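Local coordinates for recombination protein recR (Deinococcus radiodurans, PDB 1VDD) that binds DNA and assembles into a ring that serves homologous recombinational DNA repair, probably together with RecF and RecO, at the interface of chains A and B and the interface of chains A and C. Coordinates in Å, arbitrary orientation; residue numbers count along the deposited sequence, not the author numbering. Chains: chain A/B/C, Recombination protein recR.

RecR closes its ring through two different two-fold interfaces, contact 1 between chains A and B and contact 2 between chains A and C. The centres of their C-alpha atoms lie about 54 Å apart, and they share no residue. Contact 1 joins chain A to chain B through the C-terminal helix 183-191 and the loop after strand 164-167 of the Toprim domain; contact 2 joins chain A to chain C through helices 5-15 and 37-53 of the helix-hairpin-helix region. Each has a twin with the chains exchanged. Alternating the two contacts, with every subunit using both its ends, produces the four-membered ring of the deposited assembly.

Contact 1: the interface of chains A and B. Residues chain A 172, 186, 188-190, 193; chain B 168-169.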
loop_
_atom_site.group_PDB
_atom_site.type_symbol
_atom_site.label_atom_id
_atom_site.label_comp_id
_atom_site.label_asym_id
_atom_site.label_seq_id
_atom_site.Cartn_x
_atom_site.Cartn_y
_atom_site.Cartn_z
ATOM N N VAL A 172 -19.465 -13.238 -3.845
ATOM C CA VAL A 172 -18.456 -12.825 -2.896
ATOM C C VAL A 172 -17.258 -13.732 -3.107
ATOM O O VAL A 172 -17.413 -14.924 -3.398
ATOM C CB VAL A 172 -19.008 -12.928 -1.441
ATOM C CG1 VAL A 172 -20.299 -12.124 -1.339
ATOM C CG2 VAL A 172 -19.282 -14.380 -1.063
ATOM N N LEU A 186 -22.442 -7.986 -3.388
ATOM C CA LEU A 186 -23.398 -8.529 -2.422
ATOM C C LEU A 186 -24.773 -8.742 -3.035
ATOM O O LEU A 186 -25.381 -9.798 -2.873
ATOM C CB LEU A 186 -23.542 -7.597 -1.232
ATOM C CG LEU A 186 -22.562 -7.812 -0.097
ATOM C CD1 LEU A 186 -22.949 -6.883 1.032
ATOM C CD2 LEU A 186 -22.604 -9.267 0.364
ATOM N N ARG A 188 -25.436 -9.342 -5.941
ATOM C CA ARG A 188 -25.397 -10.434 -6.902
ATOM C C ARG A 188 -25.239 -11.744 -6.162
ATOM O O ARG A 188 -25.820 -12.756 -6.544
ATOM C CB ARG A 188 -24.245 -10.255 -7.894
ATOM C CG ARG A 188 -24.372 -9.050 -8.804
ATOM C CD ARG A 188 -24.702 -9.441 -10.245
ATOM N NE ARG A 188 -24.867 -8.259 -11.092
ATOM C CZ ARG A 188 -25.171 -8.291 -12.389
ATOM N NH1 ARG A 188 -25.347 -9.453 -13.009
ATOM N NH2 ARG A 188 -25.307 -7.156 -13.067
ATOM N N ALA A 189 -24.438 -11.735 -5.105
ATOM C CA ALA A 189 -24.248 -12.952 -4.323
ATOM C C ALA A 189 -25.569 -13.318 -3.678
ATOM O O ALA A 189 -25.811 -14.477 -3.353
ATOM C CB ALA A 189 -23.204 -12.743 -3.242
ATOM N N LEU A 190 -26.424 -12.320 -3.489
ATOM C CA LEU A 190 -27.712 -12.551 -2.863
ATOM C C LEU A 190 -28.755 -13.044 -3.862
ATOM O O LEU A 190 -29.358 -14.098 -3.660
ATOM C CB LEU A 190 -28.202 -11.265 -2.196
ATOM C CG LEU A 190 -28.889 -11.440 -0.844
ATOM C CD1 LEU A 190 -29.504 -10.120 -0.421
ATOM C CD2 LEU A 190 -29.950 -12.517 -0.939
ATOM N N ARG A 193 -28.210 -16.426 -4.923
ATOM C CA ARG A 193 -28.075 -17.396 -3.846
ATOM C C ARG A 193 -28.484 -18.796 -4.271
ATOM O O ARG A 193 -29.435 -18.965 -5.038
ATOM C CB ARG A 193 -28.905 -16.969 -2.631
ATOM C CG ARG A 193 -30.408 -16.828 -2.866
ATOM C CD ARG A 193 -31.114 -16.552 -1.541
ATOM N NE ARG A 193 -32.513 -16.182 -1.702
ATOM C CZ ARG A 193 -32.932 -15.098 -2.351
ATOM N NH1 ARG A 193 -32.057 -14.278 -2.908
ATOM N NH2 ARG A 193 -34.227 -14.823 -2.426
ATOM N N ILE B 168 -25.432 -17.588 0.392
ATOM C CA ILE B 168 -25.044 -16.467 -0.439
ATOM C C ILE B 168 -24.115 -17.043 -1.514
ATOM O O ILE B 168 -23.370 -17.992 -1.251
ATOM C CB ILE B 168 -24.331 -15.421 0.442
ATOM C CG1 ILE B 168 -24.507 -14.035 -0.140
ATOM C CG2 ILE B 168 -22.860 -15.775 0.617
ATOM C CD1 ILE B 168 -23.799 -12.984 0.670
ATOM N N ALA B 169 -24.166 -16.479 -2.716
ATOM C CA ALA B 169 -23.361 -16.950 -3.842
ATOM C C ALA B 169 -21.851 -16.772 -3.756
ATOM O O ALA B 169 -21.350 -15.648 -3.724
ATOM C CB ALA B 169 -23.859 -16.291 -5.142
#
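B:Ile168 and B:Ala169, from the loop that follows Toprim strand 164-167, lie against the C-terminal helix 183-191 of chain A and illustrate how a short backbone segment can dock on a neighbour by combining main-chain bonds with one branched side chain. B:Ile168 buries 52 Å² here. Its CG1 branch points away from the backbone N (chi1 -152°) and reaches the methyl CB of A:Ala189 at 3.6 Å. The branch continues in an extended line to CD1, which touches A:Leu186 CD2 at 3.9 Å, the two side chains meeting at a slant. A:Val172 stands roughly perpendicular to the same isoleucine, its CG1 methyl near the CD1 end and its CG2 near the CG2 branch, so apolar groups of chain A meet both branches.

A:Ala189, on the last turn of its helix, gives up 23 Å² and serves both partners. Its carbonyl O accepts a nearly straight hydrogen bond (171° at the hydrogen) from B:Ala169 N at 2.7 Å; the donor sits 19° from the carbonyl plane. At this helix end the loop of chain B probably supplies a donor in place of a further helical N-H.

B:Ala169 also packs its methyl CB on A:Ala189 CA at 3.5 Å. Its carbonyl O receives the backbone N of A:Val172 at 3.1 Å, the donor approaching almost head-on to the C=O, and this bond is more bent than the first. Behind the helix end, A:Arg193 folds back, and its guanidinium NH1 hydrogen-bonds to A:Leu190 O at 2.8 Å; the oxygen lies near the guanidinium plane, while NH1 stands well above the plane of the carbonyl.

Contact 2: the interface of chains A and C. Residues chain A 4, 6-7, 10, 33; chain C 49-50, 53-54.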
loop_
_atom_site.group_PDB
_atom_site.type_symbol
_atom_site.label_atom_id
_atom_site.label_comp_id
_atom_site.label_asym_id
_atom_site.label_seq_id
_atom_site.Cartn_x
_atom_site.Cartn_y
_atom_site.Cartn_z
ATOM N N PRO A 4 27.230 4.853 -20.055
ATOM C CA PRO A 4 27.361 3.692 -20.941
ATOM C C PRO A 4 26.030 3.377 -21.621
ATOM O O PRO A 4 25.097 2.886 -20.987
ATOM C CB PRO A 4 27.832 2.585 -19.999
ATOM C CG PRO A 4 27.361 3.038 -18.647
ATOM C CD PRO A 4 27.625 4.506 -18.679
ATOM N N SER A 6 24.992 1.070 -23.184
ATOM C CA SER A 6 24.515 -0.296 -22.987
ATOM C C SER A 6 23.610 -0.333 -21.755
ATOM O O SER A 6 22.587 -1.013 -21.747
ATOM C CB SER A 6 25.692 -1.253 -22.793
ATOM O OG SER A 6 26.442 -0.924 -21.635
ATOM N N LEU A 7 23.993 0.401 -20.718
ATOM C CA LEU A 7 23.198 0.455 -19.487
ATOM C C LEU A 7 21.935 1.283 -19.736
ATOM O O LEU A 7 20.844 0.913 -19.313
ATOM C CB LEU A 7 24.017 1.061 -18.333
ATOM C CG LEU A 7 23.292 1.294 -17.004
ATOM C CD1 LEU A 7 22.517 0.055 -16.594
ATOM C CD2 LEU A 7 24.302 1.653 -15.933
ATOM N N LEU A 10 19.563 -0.915 -21.608
ATOM C CA LEU A 10 18.920 -1.987 -20.868
ATOM C C LEU A 10 17.790 -1.418 -20.016
ATOM O O LEU A 10 16.702 -1.989 -19.957
ATOM C CB LEU A 10 19.926 -2.694 -19.957
ATOM C CG LEU A 10 19.916 -4.223 -19.926
ATOM C CD1 LEU A 10 20.698 -4.682 -18.705
ATOM C CD2 LEU A 10 18.503 -4.756 -19.867
ATOM N N PHE A 33 24.075 -7.450 -13.930
ATOM C CA PHE A 33 25.504 -7.183 -13.994
ATOM C C PHE A 33 26.264 -8.165 -13.107
ATOM O O PHE A 33 27.314 -8.669 -13.477
ATOM C CB PHE A 33 25.744 -5.744 -13.513
ATOM C CG PHE A 33 27.191 -5.342 -13.457
ATOM C CD1 PHE A 33 27.791 -4.709 -14.536
ATOM C CD2 PHE A 33 27.948 -5.577 -12.312
ATOM C CE1 PHE A 33 29.131 -4.308 -14.474
ATOM C CE2 PHE A 33 29.285 -5.184 -12.241
ATOM C CZ PHE A 33 29.876 -4.548 -13.323
ATOM N N GLU C 49 24.474 -7.188 -24.671
ATOM C CA GLU C 49 25.347 -6.044 -24.884
ATOM C C GLU C 49 25.701 -5.398 -23.559
ATOM O O GLU C 49 26.727 -4.752 -23.437
ATOM C CB GLU C 49 24.662 -5.028 -25.803
ATOM C CG GLU C 49 25.238 -3.610 -25.757
ATOM C CD GLU C 49 24.543 -2.661 -26.736
ATOM O OE1 GLU C 49 24.574 -1.426 -26.513
ATOM O OE2 GLU C 49 23.968 -3.156 -27.733
ATOM N N ALA C 50 24.843 -5.573 -22.564
ATOM C CA ALA C 50 25.095 -5.002 -21.249
ATOM C C ALA C 50 26.154 -5.860 -20.580
ATOM O O ALA C 50 27.100 -5.354 -19.977
ATOM C CB ALA C 50 23.838 -5.009 -20.435
ATOM N N ASP C 53 29.615 -5.539 -22.428
ATOM C CA ASP C 53 30.218 -4.214 -22.289
ATOM C C ASP C 53 30.441 -3.606 -20.902
ATOM O O ASP C 53 31.452 -2.940 -20.681
ATOM C CB ASP C 53 29.405 -3.205 -23.113
ATOM C CG ASP C 53 29.593 -3.372 -24.598
ATOM O OD1 ASP C 53 30.115 -4.420 -25.035
ATOM O OD2 ASP C 53 29.210 -2.447 -25.335
ATOM N N LEU C 54 29.500 -3.773 -19.982
ATOM C CA LEU C 54 29.698 -3.165 -18.674
ATOM C C LEU C 54 30.749 -3.926 -17.903
ATOM O O LEU C 54 30.822 -5.140 -17.974
ATOM C CB LEU C 54 28.399 -3.135 -17.845
ATOM C CG LEU C 54 27.273 -2.123 -18.101
ATOM C CD1 LEU C 54 27.855 -0.824 -18.587
ATOM C CD2 LEU C 54 26.300 -2.667 -19.112
#
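C:Leu54, just beyond the end of helix 37-53, inserts its side chain among A:Pro4, A:Ser6 and A:Phe33, and the patch as a whole exemplifies interlocking of small and branched side chains between the helix-hairpin-helix regions of two subunits. The apolar contacts come first. C:Leu54 loses 63 Å² to chain A, and its different atoms meet different neighbours. Its CB lies in the plane of the A:Phe33 ring, at the ring edge, with CE1 of the phenylalanine 3.6 Å away; the leucine therefore abuts the rim of the aromatic group and does not lie over a face. In A:Phe33, CG lies anti to the backbone N (chi1 177°), which carries the ring toward C:Leu54, and the turn of the ring about its own axis (chi2 93°) sets its edge against CB. Further along the leucine, CD1 packs against A:Pro4 CB at 3.7 Å, the two side chains crossing nearly perpendicularly.

One turn back along the helix, C:Ala50 offers its methyl to helix 5-15 of chain A: its CB meets A:Leu10 CD1 at 3.6 Å. The small side chain probably lets helix 5-15 come near the backbone of helix 37-53, and the 4.1 Å between A:Ser6 CB and C:Ala50 CA is consistent with this.

Among the residues of this patch, the polar side chains contribute packing against carbon. A:Ser6, which buries 68 Å², sits between C:Leu54 and C:Glu49. A chi1 of 62° places its hydroxyl OG between the backbone N and the carbonyl carbon, facing the leucine methyls, with C:Leu54 CD1 at 3.4 Å from OG. C:Glu49 reaches past the serine as an extended chain, with its aliphatic CG 3.8 Å from A:Ser6 CB. At the far end of the glutamate, the carboxylate atom OE1 comes to 3.7 Å from A:Ser6 CA.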